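Local atomic coordinates of DR2417 (PDB entry 4XWW), a protein that degrades RNA as a dimeric, metal-dependent nuclease of the RNase J family, probably working as a 5'-3' exonuclease in rRNA maturation and mRNA decay. Residues Gly91-Pro94 against Tyr95-Arg99; Asp465-Leu468 against Leu469-Asn473; Ile332-Arg335 against Arg336-Val340; Leu321-Ala325 against Phe326-Ala330; Leu415-Leu419 against Pro420-Lys424. All coordinates share one frame; numbering follows the deposited sequence.

Contact 1: Gly91-Pro94 against Tyr95-Arg99; sequences GGLP and YIFAR
Leu93 packs against Phe97 one turn further along a short buried helix of the metallo-beta-lactamase fold, a local i to i+4 contact in helix 93-97. This helix follows closely on the HxHxDH metal-binding sequence, whose His84, His86, Asp88 and His89 ligate the two zinc ions. Two backbone bonds close the turn: Ile96 N donates to Gly92 O at 2.9 Å and 162°, and Phe97 N to Leu93 O at 2.7 Å. A third, from Ala98 N to Pro94 O, is long and weak at 3.4 Å. The pyrrolidine of Pro94, with no N-H to offer, sits in the first turn, where helix geometry asks for none. Around the helix, Phe97 meets Trp80 edge-to-face and Tyr95 meets Phe122 in the same way, while Leu93 also touches Val115 of helix 109-122. The Tyr95 ring turns its edge to the carbonyls of Gly91 and Gly92, with CE1 3.9 Å from Gly91 O. Leu93 and Phe97 run side by side, each with CG anti to its own carbonyl carbon (chi1 -65° and -74°), and the leucine reaches the aromatic face in a CH-pi contact, CD2 lying 4.0 Å from the centroid of the Phe97 ring.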
loop_
_atom_site.group_PDB
_atom_site.type_symbol
_atom_site.label_atom_id
_atom_site.label_comp_id
_atom_site.label_asym_id
_atom_site.label_seq_id
_atom_site.Cartn_x
_atom_site.Cartn_y
_atom_site.Cartn_z
ATOM N N GLY A 91 -5.617 -20.100 11.864
ATOM C CA GLY A 91 -6.867 -19.535 11.380
ATOM C C GLY A 91 -7.657 -20.361 10.386
ATOM O O GLY A 91 -8.863 -20.161 10.231
ATOM N N GLY A 92 -6.985 -21.285 9.710
ATOM C CA GLY A 92 -7.657 -22.171 8.779
ATOM C C GLY A 92 -8.196 -23.463 9.374
ATOM O O GLY A 92 -8.868 -24.221 8.695
ATOM N N LEU A 93 -7.899 -23.726 10.643
ATOM C CA LEU A 93 -8.266 -25.013 11.241
ATOM C C LEU A 93 -9.782 -25.329 11.265
ATOM O O LEU A 93 -10.165 -26.476 11.026
ATOM C CB LEU A 93 -7.670 -25.106 12.655
ATOM C CG LEU A 93 -6.135 -25.119 12.633
ATOM C CD1 LEU A 93 -5.523 -25.076 14.020
ATOM C CD2 LEU A 93 -5.608 -26.340 11.864
ATOM N N PRO A 94 -10.652 -24.329 11.527
ATOM C CA PRO A 94 -12.091 -24.617 11.442
ATOM C C PRO A 94 -12.506 -25.171 10.079
ATOM O O PRO A 94 -13.285 -26.120 9.989
ATOM C CB PRO A 94 -12.734 -23.243 11.672
ATOM C CG PRO A 94 -11.744 -22.500 12.462
ATOM C CD PRO A 94 -10.405 -22.942 11.971
ATOM N N TYR A 95 -11.956 -24.581 9.025
ATOM C CA TYR A 95 -12.253 -25.004 7.660
ATOM C C TYR A 95 -11.625 -26.355 7.321
ATOM O O TYR A 95 -12.266 -27.206 6.704
ATOM C CB TYR A 95 -11.782 -23.928 6.681
ATOM C CG TYR A 95 -12.333 -22.566 7.039
ATOM C CD1 TYR A 95 -11.650 -21.726 7.915
ATOM C CD2 TYR A 95 -13.559 -22.136 6.538
ATOM C CE1 TYR A 95 -12.161 -20.484 8.256
ATOM C CE2 TYR A 95 -14.076 -20.897 6.878
ATOM C CZ TYR A 95 -13.372 -20.076 7.736
ATOM O OH TYR A 95 -13.875 -18.842 8.077
ATOM N N ILE A 96 -10.384 -26.551 7.748
ATOM C CA ILE A 96 -9.658 -27.794 7.498
ATOM C C ILE A 96 -10.198 -28.961 8.352
ATOM O O ILE A 96 -10.516 -30.032 7.812
ATOM C CB ILE A 96 -8.128 -27.593 7.748
ATOM C CG1 ILE A 96 -7.553 -26.541 6.782
ATOM C CG2 ILE A 96 -7.383 -28.945 7.668
ATOM C CD1 ILE A 96 -6.211 -25.972 7.189
ATOM N N PHE A 97 -10.313 -28.771 9.668
ATOM C CA PHE A 97 -10.733 -29.877 10.545
ATOM C C PHE A 97 -12.149 -30.370 10.219
ATOM O O PHE A 97 -12.448 -31.544 10.401
ATOM C CB PHE A 97 -10.668 -29.487 12.031
ATOM C CG PHE A 97 -9.269 -29.401 12.599
ATOM C CD1 PHE A 97 -8.184 -29.959 11.934
ATOM C CD2 PHE A 97 -9.047 -28.774 13.818
ATOM C CE1 PHE A 97 -6.899 -29.880 12.466
ATOM C CE2 PHE A 97 -7.763 -28.684 14.360
ATOM C CZ PHE A 97 -6.686 -29.246 13.683
ATOM N N ALA A 98 -13.020 -29.485 9.732
ATOM C CA ALA A 98 -14.399 -29.883 9.426
ATOM C C ALA A 98 -14.465 -30.904 8.292
ATOM O O ALA A 98 -15.431 -31.666 8.190
ATOM C CB ALA A 98 -15.247 -28.665 9.084
ATOM N N ARG A 99 -13.433 -30.935 7.456
ATOM C CA ARG A 99 -13.446 -31.793 6.276
ATOM C C ARG A 99 -12.595 -33.062 6.426
ATOM O O ARG A 99 -12.527 -33.875 5.505
ATOM C CB ARG A 99 -12.980 -30.994 5.058
ATOM C CG ARG A 99 -13.815 -29.745 4.794
ATOM C CD ARG A 99 -13.649 -29.272 3.359
ATOM N NE ARG A 99 -14.058 -30.310 2.415
ATOM C CZ ARG A 99 -13.842 -30.265 1.104
ATOM N NH1 ARG A 99 -13.213 -29.229 0.566
ATOM N NH2 ARG A 99 -14.250 -31.264 0.332
#

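Contact 2: Asp465-Leu468 against Leu469-Asn473; sequences DDVL and LDRVN
Residues 465-468 run straight into 469-473 as the opening turns of one alpha-helix, joined by i to i+4 backbone bonds. Val472 N donates to Leu468 O at 2.9 Å and Leu469 N to Asp465 O at 3.0 Å, whereas Asp470 N to Asp466 O is weak at 3.3 Å. Arg471 carries the side-chain contact. Its chain is extended from CG to NE and runs alongside Val467, whose CG1 comes 4.1 Å from Arg471 NE; Leu468 crosses the arginine at a slant, its CD2 3.9 Å from Arg471 NH1. The helix, 465-477, belongs to the RNase J C-terminal region and lies at the dimer interface. There the guanidinium is tied by three separate partners: NH2 makes a salt bridge with Asp456, a manganese ligand, NH1 bonds Met58 O, and NE bonds Gly498 O of the second subunit. The arginine thus sits as a second-shell group beside the manganese site, where its charge may temper that of the carboxylate. At the helix start, Asp465 OD1 is hydrogen-bonded to Tyr454 OH, and Leu469 CB rests 3.5 Å from Asp465 O.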
loop_
_atom_site.group_PDB
_atom_site.type_symbol
_atom_site.label_atom_id
_atom_site.label_comp_id
_atom_site.label_asym_id
_atom_site.label_seq_id
_atom_site.Cartn_x
_atom_site.Cartn_y
_atom_site.Cartn_z
ATOM N N ASP A 465 -11.163 -16.598 -8.645
ATOM C CA ASP A 465 -10.394 -15.574 -9.345
ATOM C C ASP A 465 -11.181 -14.951 -10.503
ATOM O O ASP A 465 -11.018 -13.770 -10.808
ATOM C CB ASP A 465 -9.069 -16.152 -9.848
ATOM C CG ASP A 465 -7.990 -16.171 -8.772
ATOM O OD1 ASP A 465 -8.119 -15.422 -7.781
ATOM O OD2 ASP A 465 -7.007 -16.929 -8.920
ATOM N N ASP A 466 -12.042 -15.738 -11.139
ATOM C CA ASP A 466 -12.893 -15.218 -12.205
ATOM C C ASP A 466 -13.856 -14.172 -11.654
ATOM O O ASP A 466 -14.067 -13.125 -12.266
ATOM C CB ASP A 466 -13.668 -16.350 -12.885
ATOM C CG ASP A 466 -12.791 -17.191 -13.800
ATOM O OD1 ASP A 466 -11.672 -16.751 -14.132
ATOM O OD2 ASP A 466 -13.229 -18.289 -14.198
ATOM N N VAL A 467 -14.431 -14.460 -10.491
ATOM C CA VAL A 467 -15.316 -13.522 -9.811
ATOM C C VAL A 467 -14.568 -12.239 -9.429
ATOM O O VAL A 467 -15.086 -11.127 -9.596
ATOM C CB VAL A 467 -15.931 -14.151 -8.541
ATOM C CG1 VAL A 467 -16.759 -13.130 -7.779
ATOM C CG2 VAL A 467 -16.759 -15.385 -8.884
ATOM N N LEU A 468 -13.350 -12.396 -8.917
ATOM C CA LEU A 468 -12.540 -11.250 -8.508
ATOM C C LEU A 468 -12.200 -10.333 -9.679
ATOM O O LEU A 468 -12.219 -9.109 -9.547
ATOM C CB LEU A 468 -11.245 -11.709 -7.842
ATOM C CG LEU A 468 -11.376 -12.430 -6.508
ATOM C CD1 LEU A 468 -9.990 -12.653 -5.925
ATOM C CD2 LEU A 468 -12.240 -11.626 -5.552
ATOM N N LEU A 469 -11.861 -10.939 -10.813
ATOM C CA LEU A 469 -11.488 -10.198 -12.010
ATOM C C LEU A 469 -12.632 -9.298 -12.447
ATOM O O LEU A 469 -12.421 -8.154 -12.859
ATOM C CB LEU A 469 -11.096 -11.163 -13.131
ATOM C CG LEU A 469 -10.701 -10.604 -14.499
ATOM C CD1 LEU A 469 -9.756 -11.570 -15.188
ATOM C CD2 LEU A 469 -11.922 -10.356 -15.382
ATOM N N ASP A 470 -13.843 -9.828 -12.359
ATOM C CA ASP A 470 -15.038 -9.050 -12.628
ATOM C C ASP A 470 -15.124 -7.885 -11.645
ATOM O O ASP A 470 -15.405 -6.758 -12.045
ATOM C CB ASP A 470 -16.293 -9.928 -12.548
ATOM C CG ASP A 470 -16.374 -10.946 -13.683
ATOM O OD1 ASP A 470 -15.577 -10.848 -14.641
ATOM O OD2 ASP A 470 -17.244 -11.839 -13.625
ATOM N N ARG A 471 -14.861 -8.152 -10.366
ATOM C CA ARG A 471 -14.847 -7.093 -9.350
ATOM C C ARG A 471 -13.850 -5.979 -9.694
ATOM O O ARG A 471 -14.167 -4.790 -9.536
ATOM C CB ARG A 471 -14.535 -7.672 -7.959
ATOM C CG ARG A 471 -15.720 -8.407 -7.324
ATOM C CD ARG A 471 -15.393 -8.974 -5.943
ATOM N NE ARG A 471 -16.492 -9.806 -5.451
ATOM C CZ ARG A 471 -16.470 -10.494 -4.315
ATOM N NH1 ARG A 471 -15.401 -10.457 -3.531
ATOM N NH2 ARG A 471 -17.526 -11.220 -3.964
ATOM N N VAL A 472 -12.668 -6.349 -10.185
ATOM C CA VAL A 472 -11.659 -5.353 -10.539
ATOM C C VAL A 472 -12.184 -4.456 -11.643
ATOM O O VAL A 472 -12.176 -3.227 -11.526
ATOM C CB VAL A 472 -10.333 -5.984 -11.006
ATOM C CG1 VAL A 472 -9.321 -4.885 -11.336
ATOM C CG2 VAL A 472 -9.771 -6.924 -9.946
ATOM N N ASN A 473 -12.652 -5.085 -12.712
ATOM C CA ASN A 473 -13.174 -4.357 -13.856
ATOM C C ASN A 473 -14.284 -3.404 -13.446
ATOM O O ASN A 473 -14.295 -2.248 -13.858
ATOM C CB ASN A 473 -13.660 -5.331 -14.923
ATOM C CG ASN A 473 -12.518 -5.973 -15.673
ATOM O OD1 ASN A 473 -11.478 -5.350 -15.882
ATOM N ND2 ASN A 473 -12.697 -7.226 -16.077
#

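Contact 3: Ile332-Arg335 against Arg336-Val340; sequences IALR and RGDTV
The chain leaves an extended run at Leu334 and Arg335, reverses at Arg336-Gly337 and enters strand 339-342, with Asp338 N closing the turn on Arg335 O at 3.0 Å. This is a beta-turn close to type II, Gly337 taking the positive phi of its third position, and it leads into a strand of the parallel sheet of the beta-CASP domain. Asp338 points back into the turn, and its OD2 accepts from Arg335 N at 2.9 Å, the donor standing 45° out of the carboxylate plane. One aspartate therefore grips both backbone polar groups of Arg335, the N-H by its side chain and the carbonyl by its own N. Arg239 makes a salt bridge with the same OD2, so this oxygen is doubly held. Arg335's guanidinium lies with one face over Asp338 OD1, NH1 4.2 Å from that oxygen with no N-H aimed at it; Arg335 NH1 makes its salt bridge with Asp303 instead. Leu334 CD1 approaches Val340 CG2 at 4.3 Å, beside Phe241 and Leu361. In the guanidinium plane, a water accepts from Arg335 NH1 at 3.0 Å and donates to Arg336 O at 2.7 Å.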
loop_
_atom_site.group_PDB
_atom_site.type_symbol
_atom_site.label_atom_id
_atom_site.label_comp_id
_atom_site.label_asym_id
_atom_site.label_seq_id
_atom_site.Cartn_x
_atom_site.Cartn_y
_atom_site.Cartn_z
ATOM N N ILE A 332 -15.958 7.472 23.851
ATOM C CA ILE A 332 -14.713 8.189 24.070
ATOM C C ILE A 332 -14.473 9.181 22.925
ATOM O O ILE A 332 -14.707 8.875 21.755
ATOM C CB ILE A 332 -13.507 7.220 24.189
ATOM C CG1 ILE A 332 -13.760 6.137 25.242
ATOM C CG2 ILE A 332 -12.233 7.982 24.514
ATOM C CD1 ILE A 332 -12.791 4.949 25.129
ATOM N N ALA A 333 -13.992 10.369 23.266
ATOM C CA ALA A 333 -13.625 11.357 22.263
ATOM C C ALA A 333 -12.210 11.885 22.484
ATOM O O ALA A 333 -11.895 12.388 23.558
ATOM C CB ALA A 333 -14.623 12.505 22.272
ATOM N N LEU A 334 -11.364 11.771 21.459
ATOM C CA LEU A 334 -10.009 12.315 21.521
ATOM C C LEU A 334 -10.026 13.839 21.595
ATOM O O LEU A 334 -10.984 14.482 21.153
ATOM C CB LEU A 334 -9.194 11.869 20.307
ATOM C CG LEU A 334 -8.913 10.362 20.237
ATOM C CD1 LEU A 334 -7.962 10.043 19.111
ATOM C CD2 LEU A 334 -8.350 9.846 21.544
ATOM N N ARG A 335 -8.962 14.413 22.156
ATOM C CA ARG A 335 -8.828 15.872 22.245
ATOM C C ARG A 335 -7.358 16.279 22.346
ATOM O O ARG A 335 -6.497 15.451 22.685
ATOM C CB ARG A 335 -9.617 16.421 23.444
ATOM C CG ARG A 335 -9.427 15.659 24.757
ATOM C CD ARG A 335 -10.191 16.345 25.905
ATOM N NE ARG A 335 -10.614 15.407 26.951
ATOM C CZ ARG A 335 -9.879 15.071 28.006
ATOM N NH1 ARG A 335 -8.668 15.587 28.171
ATOM N NH2 ARG A 335 -10.357 14.227 28.910
ATOM N N ARG A 336 -7.074 17.549 22.059
ATOM C CA ARG A 336 -5.723 18.079 22.232
ATOM C C ARG A 336 -5.234 17.814 23.639
ATOM O O ARG A 336 -5.934 18.124 24.592
ATOM C CB ARG A 336 -5.677 19.578 21.972
ATOM C CG ARG A 336 -5.300 19.953 20.581
ATOM C CD ARG A 336 -5.422 21.450 20.325
ATOM N NE ARG A 336 -6.151 21.646 19.079
ATOM C CZ ARG A 336 -5.616 21.443 17.883
ATOM N NH1 ARG A 336 -4.350 21.068 17.784
ATOM N NH2 ARG A 336 -6.341 21.632 16.790
ATOM N N GLY A 337 -4.029 17.266 23.767
ATOM C CA GLY A 337 -3.497 16.913 25.066
ATOM C C GLY A 337 -3.374 15.409 25.230
ATOM O O GLY A 337 -2.499 14.934 25.948
ATOM N N ASP A 338 -4.260 14.661 24.576
ATOM C CA ASP A 338 -4.125 13.201 24.512
ATOM C C ASP A 338 -2.849 12.782 23.799
ATOM O O ASP A 338 -2.380 13.460 22.879
ATOM C CB ASP A 338 -5.322 12.555 23.786
ATOM C CG ASP A 338 -6.623 12.630 24.588
ATOM O OD1 ASP A 338 -6.555 12.779 25.823
ATOM O OD2 ASP A 338 -7.721 12.576 23.987
ATOM N N THR A 339 -2.310 11.637 24.209
ATOM C CA THR A 339 -1.204 11.000 23.508
ATOM C C THR A 339 -1.671 9.677 22.921
ATOM O O THR A 339 -2.251 8.851 23.631
ATOM C CB THR A 339 0.002 10.774 24.449
ATOM O OG1 THR A 339 0.412 12.041 24.991
ATOM C CG2 THR A 339 1.174 10.160 23.697
ATOM N N VAL A 340 -1.420 9.475 21.629
ATOM C CA VAL A 340 -1.707 8.179 21.010
ATOM C C VAL A 340 -0.414 7.523 20.566
ATOM O O VAL A 340 0.393 8.120 19.844
ATOM C CB VAL A 340 -2.664 8.302 19.825
ATOM C CG1 VAL A 340 -2.770 6.934 19.078
ATOM C CG2 VAL A 340 -4.012 8.752 20.328
HETATM O O HOH W 1 -6.995 17.762 27.058
#

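Contact 4: Leu321-Ala325 against Phe326-Ala330; sequences LGRLA and FGTHA. With nucleotides of chain C.
The guanidinium of Arg323 has the ribose of U7 of chain C over one face, while the His329 ring approaches obliquely, its plane 23° from that of the arginine and its CD2 3.7 Å from Arg323 NH2. A water lies over the centre of one face of the imidazole; it accepts from Arg323 NH2 and Ala330 N, at 3.0 and 3.1 Å, and is 2.9 Å from O2' of U7, so it links both protein segments to the RNA sugar. A bend at chi3 (-53°) turns the arginine's end toward the nucleotide, and Met318 O holds NH1. His329 ND1 accepts from the backbone N of Lys331 and Ile332, which fixes the ring's rotation. Leu324 lies alongside it, CD2 3.8 Å from His329 CB. The chain turns at Gly327 (phi 75°): Thr328 N bonds Arg323 O at 2.8 Å, and Gly327 N reaches Leu324 O at 3.3 Å from well above the carbonyl plane. These bonds make a Schellman motif ending helix 320-326, here set against bound RNA in the beta-CASP domain.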
loop_
_atom_site.group_PDB
_atom_site.type_symbol
_atom_site.label_atom_id
_atom_site.label_comp_id
_atom_site.label_asym_id
_atom_site.label_seq_id
_atom_site.Cartn_x
_atom_site.Cartn_y
_atom_site.Cartn_z
ATOM N N LEU A 321 -9.084 2.322 17.625
ATOM C CA LEU A 321 -8.287 3.460 17.208
ATOM C C LEU A 321 -8.921 4.151 15.982
ATOM O O LEU A 321 -9.031 5.375 15.945
ATOM C CB LEU A 321 -6.858 3.046 16.914
ATOM C CG LEU A 321 -5.989 4.240 16.532
ATOM C CD1 LEU A 321 -5.903 5.267 17.668
ATOM C CD2 LEU A 321 -4.631 3.738 16.129
ATOM N N GLY A 322 -9.350 3.368 14.994
ATOM C CA GLY A 322 -10.047 3.934 13.845
ATOM C C GLY A 322 -11.235 4.789 14.208
ATOM O O GLY A 322 -11.392 5.909 13.709
ATOM N N ARG A 323 -12.081 4.292 15.097
ATOM C CA ARG A 323 -13.243 5.067 15.472
ATOM C C ARG A 323 -12.854 6.318 16.264
ATOM O O ARG A 323 -13.453 7.375 16.076
ATOM C CB ARG A 323 -14.227 4.203 16.248
ATOM C CG ARG A 323 -14.636 2.980 15.453
ATOM C CD ARG A 323 -15.969 2.451 15.888
ATOM N NE ARG A 323 -16.028 2.216 17.326
ATOM C CZ ARG A 323 -15.572 1.120 17.927
ATOM N NH1 ARG A 323 -15.008 0.153 17.214
ATOM N NH2 ARG A 323 -15.681 0.993 19.242
ATOM N N LEU A 324 -11.849 6.209 17.128
ATOM C CA LEU A 324 -11.333 7.383 17.841
ATOM C C LEU A 324 -10.813 8.443 16.865
ATOM O O LEU A 324 -11.117 9.634 17.021
ATOM C CB LEU A 324 -10.218 6.970 18.818
ATOM C CG LEU A 324 -10.662 6.147 20.022
ATOM C CD1 LEU A 324 -9.452 5.646 20.782
ATOM C CD2 LEU A 324 -11.536 6.997 20.905
ATOM N N ALA A 325 -10.058 7.994 15.860
ATOM C CA ALA A 325 -9.420 8.875 14.884
ATOM C C ALA A 325 -10.459 9.580 14.024
ATOM O O ALA A 325 -10.264 10.721 13.602
ATOM C CB ALA A 325 -8.453 8.094 14.009
ATOM N N PHE A 326 -11.565 8.895 13.753
ATOM C CA PHE A 326 -12.572 9.476 12.874
ATOM C C PHE A 326 -13.686 10.178 13.633
ATOM O O PHE A 326 -14.613 10.718 13.027
ATOM C CB PHE A 326 -13.142 8.400 11.949
ATOM C CG PHE A 326 -12.166 7.955 10.897
ATOM C CD1 PHE A 326 -11.834 8.795 9.847
ATOM C CD2 PHE A 326 -11.560 6.713 10.967
ATOM C CE1 PHE A 326 -10.929 8.402 8.885
ATOM C CE2 PHE A 326 -10.654 6.314 10.013
ATOM C CZ PHE A 326 -10.341 7.159 8.967
ATOM N N GLY A 327 -13.587 10.180 14.958
ATOM C CA GLY A 327 -14.562 10.864 15.791
ATOM C C GLY A 327 -15.892 10.146 15.901
ATOM O O GLY A 327 -16.920 10.767 16.144
ATOM N N THR A 328 -15.878 8.823 15.744
ATOM C CA THR A 328 -17.126 8.067 15.743
ATOM C C THR A 328 -17.232 7.072 16.901
ATOM O O THR A 328 -18.130 6.232 16.918
ATOM C CB THR A 328 -17.323 7.303 14.417
ATOM O OG1 THR A 328 -16.223 6.415 14.205
ATOM C CG2 THR A 328 -17.430 8.276 13.236
ATOM N N HIS A 329 -16.320 7.159 17.863
ATOM C CA HIS A 329 -16.417 6.296 19.037
ATOM C C HIS A 329 -17.564 6.746 19.939
ATOM O O HIS A 329 -17.691 7.929 20.248
ATOM C CB HIS A 329 -15.103 6.279 19.817
ATOM C CG HIS A 329 -15.011 5.154 20.794
ATOM N ND1 HIS A 329 -15.750 5.114 21.955
ATOM C CD2 HIS A 329 -14.277 4.014 20.774
ATOM C CE1 HIS A 329 -15.485 3.992 22.606
ATOM N NE2 HIS A 329 -14.586 3.313 21.915
ATOM N N ALA A 330 -18.389 5.800 20.370
ATOM C CA ALA A 330 -19.640 6.136 21.049
ATOM C C ALA A 330 -19.433 6.632 22.474
ATOM O O ALA A 330 -20.291 7.312 23.019
ATOM C CB ALA A 330 -20.575 4.931 21.054
ATOM P P U C 7 -17.768 -4.509 17.363
ATOM O OP1 U C 7 -16.765 -4.427 18.452
ATOM O OP2 U C 7 -18.656 -5.692 17.275
ATOM O "O5'" U C 7 -18.679 -3.204 17.405
ATOM C "C5'" U C 7 -18.094 -1.898 17.538
ATOM C "C4'" U C 7 -18.775 -0.923 16.607
ATOM O "O4'" U C 7 -20.209 -1.169 16.619
ATOM C "C3'" U C 7 -18.609 0.547 16.973
ATOM O "O3'" U C 7 -18.647 1.355 15.803
ATOM C "C2'" U C 7 -19.832 0.804 17.843
ATOM O "O2'" U C 7 -20.206 2.165 17.886
ATOM C "C1'" U C 7 -20.889 -0.028 17.119
ATOM N N1 U C 7 -22.006 -0.467 17.976
ATOM C C2 U C 7 -22.575 0.474 18.813
ATOM O O2 U C 7 -22.188 1.629 18.873
ATOM N N3 U C 7 -23.615 0.010 19.579
ATOM C C4 U C 7 -24.139 -1.264 19.594
ATOM O O4 U C 7 -25.080 -1.525 20.346
ATOM C C5 U C 7 -23.502 -2.178 18.698
ATOM C C6 U C 7 -22.487 -1.759 17.934
HETATM O O HOH W 2 -17.954 2.879 19.598
#

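Contact 5: Leu415-Leu419 against Pro420-Lys424; sequences LAQTL and PRPPK
A proline-rich turn carries the chain from the end of helix 406-417 to strand 425-426, and Pro422 and Pro423 fold back over Ala416 and Gln417. Ala416 CB meets Pro423 CD at 3.9 Å, the two lying together against Phe399 of strand 398-402. Next to it, Pro422 points toward the helix end. Its CB lies 3.7 Å from Ala416 O and 3.9 Å from Gln417 OE1, and its CD is 3.4 Å from Leu419 O. The glutamine chain bends at chi2 (-55°), which brings its amide to Pro422 CB, the two side chains crossing at about a right angle. Between these segments the contact is van der Waals in kind, proline carbons meeting Ala416 CB, the Gln417 amide and backbone carbonyls; the hydrogen bonds belong to the helix end itself. There Leu415 O takes two donors from one residue, Thr418 OG1 at 2.8 Å, in the carbonyl plane and on a lone pair, and Thr418 N at 3.1 Å. This helix-to-strand connection lies in the RNA specificity region of the metallo-hydrolase, on the border of the seven-stranded sheet that ends in strand 425-426. Leu419 turns its side chain to Leu391 and Asn392 of helix 384-394.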
loop_
_atom_site.group_PDB
_atom_site.type_symbol
_atom_site.label_atom_id
_atom_site.label_comp_id
_atom_site.label_asym_id
_atom_site.label_seq_id
_atom_site.Cartn_x
_atom_site.Cartn_y
_atom_site.Cartn_z
ATOM N N LEU A 415 22.257 -15.606 2.921
ATOM C CA LEU A 415 22.846 -15.459 4.253
ATOM C C LEU A 415 23.559 -16.756 4.669
ATOM O O LEU A 415 24.674 -16.739 5.189
ATOM C CB LEU A 415 21.770 -15.101 5.280
ATOM C CG LEU A 415 22.253 -14.965 6.723
ATOM C CD1 LEU A 415 23.248 -13.822 6.859
ATOM C CD2 LEU A 415 21.059 -14.743 7.655
ATOM N N ALA A 416 22.916 -17.886 4.414
ATOM C CA ALA A 416 23.481 -19.170 4.795
ATOM C C ALA A 416 24.826 -19.405 4.098
ATOM O O ALA A 416 25.749 -19.958 4.683
ATOM C CB ALA A 416 22.498 -20.299 4.476
ATOM N N GLN A 417 24.942 -18.935 2.862
ATOM C CA GLN A 417 26.161 -19.135 2.077
ATOM C C GLN A 417 27.368 -18.362 2.604
ATOM O O GLN A 417 28.502 -18.683 2.246
ATOM C CB GLN A 417 25.908 -18.760 0.613
ATOM C CG GLN A 417 25.056 -19.762 -0.139
ATOM C CD GLN A 417 25.635 -21.157 -0.066
ATOM O OE1 GLN A 417 26.828 -21.358 -0.290
ATOM N NE2 GLN A 417 24.800 -22.127 0.268
ATOM N N THR A 418 27.129 -17.364 3.454
ATOM C CA THR A 418 28.203 -16.491 3.954
ATOM C C THR A 418 28.826 -17.038 5.240
ATOM O O THR A 418 29.865 -16.544 5.684
ATOM C CB THR A 418 27.713 -15.033 4.236
ATOM O OG1 THR A 418 26.853 -15.016 5.381
ATOM C CG2 THR A 418 27.000 -14.402 3.013
ATOM N N LEU A 419 28.188 -18.050 5.824
ATOM C CA LEU A 419 28.582 -18.612 7.129
ATOM C C LEU A 419 29.674 -19.676 7.042
ATOM O O LEU A 419 29.967 -20.183 5.956
ATOM C CB LEU A 419 27.339 -19.172 7.827
ATOM C CG LEU A 419 26.225 -18.121 7.914
ATOM C CD1 LEU A 419 24.999 -18.672 8.645
ATOM C CD2 LEU A 419 26.712 -16.809 8.559
ATOM N N PRO A 420 30.301 -20.021 8.190
ATOM C CA PRO A 420 31.442 -20.947 8.114
ATOM C C PRO A 420 31.117 -22.336 7.544
ATOM O O PRO A 420 31.990 -22.931 6.923
ATOM C CB PRO A 420 31.899 -21.056 9.570
ATOM C CG PRO A 420 31.498 -19.758 10.186
ATOM C CD PRO A 420 30.204 -19.369 9.512
ATOM N N ARG A 421 29.904 -22.839 7.747
ATOM C CA ARG A 421 29.546 -24.175 7.262
ATOM C C ARG A 421 28.189 -24.170 6.588
ATOM O O ARG A 421 27.205 -24.633 7.162
ATOM C CB ARG A 421 29.540 -25.193 8.400
ATOM C CG ARG A 421 30.884 -25.335 9.099
ATOM C CD ARG A 421 31.092 -26.759 9.580
ATOM N NE ARG A 421 31.384 -26.828 11.008
ATOM C CZ ARG A 421 31.077 -27.870 11.773
ATOM N NH1 ARG A 421 30.463 -28.921 11.244
ATOM N NH2 ARG A 421 31.376 -27.861 13.066
ATOM N N PRO A 422 28.139 -23.659 5.353
ATOM C CA PRO A 422 26.879 -23.576 4.606
ATOM C C PRO A 422 26.279 -24.956 4.418
ATOM O O PRO A 422 27.018 -25.944 4.425
ATOM C CB PRO A 422 27.305 -22.983 3.255
ATOM C CG PRO A 422 28.648 -22.380 3.503
ATOM C CD PRO A 422 29.286 -23.221 4.545
ATOM N N PRO A 423 24.954 -25.033 4.258
ATOM C CA PRO A 423 24.328 -26.328 3.981
ATOM C C PRO A 423 24.845 -26.908 2.685
ATOM O O PRO A 423 25.231 -26.151 1.792
ATOM C CB PRO A 423 22.838 -25.995 3.854
ATOM C CG PRO A 423 22.679 -24.642 4.457
ATOM C CD PRO A 423 23.981 -23.931 4.254
ATOM N N LYS A 424 24.856 -28.230 2.587
ATOM C CA LYS A 424 25.232 -28.891 1.347
ATOM C C LYS A 424 24.379 -28.401 0.184
ATOM O O LYS A 424 24.893 -28.122 -0.907
ATOM C CB LYS A 424 25.096 -30.398 1.486
ATOM C CG LYS A 424 25.398 -31.126 0.189
ATOM C CD LYS A 424 25.706 -32.576 0.430
ATOM C CE LYS A 424 26.163 -33.227 -0.869
ATOM N NZ LYS A 424 26.401 -34.683 -0.728
#

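Contacts 3 and 4 are the pair that touch: Leu324 packs on both Ile332 and Leu334, and Leu321 on Val340, so the helix end and the turn after it share one apolar layer of the beta-CASP domain. The other contacts stand apart: the centres of contacts 1 and 2 are about 26 Å apart, and those of contacts 4 and 5 about 50 Å. Contact 1 is the buried one, aromatic and aliphatic near the zinc site, whereas contacts 2 to 5 are partly buried. Contact 2 places an arginine between manganese site and second subunit, contact 4 directs one to RNA, contact 3 relies on an aspartate, and contact 5 on proline rings.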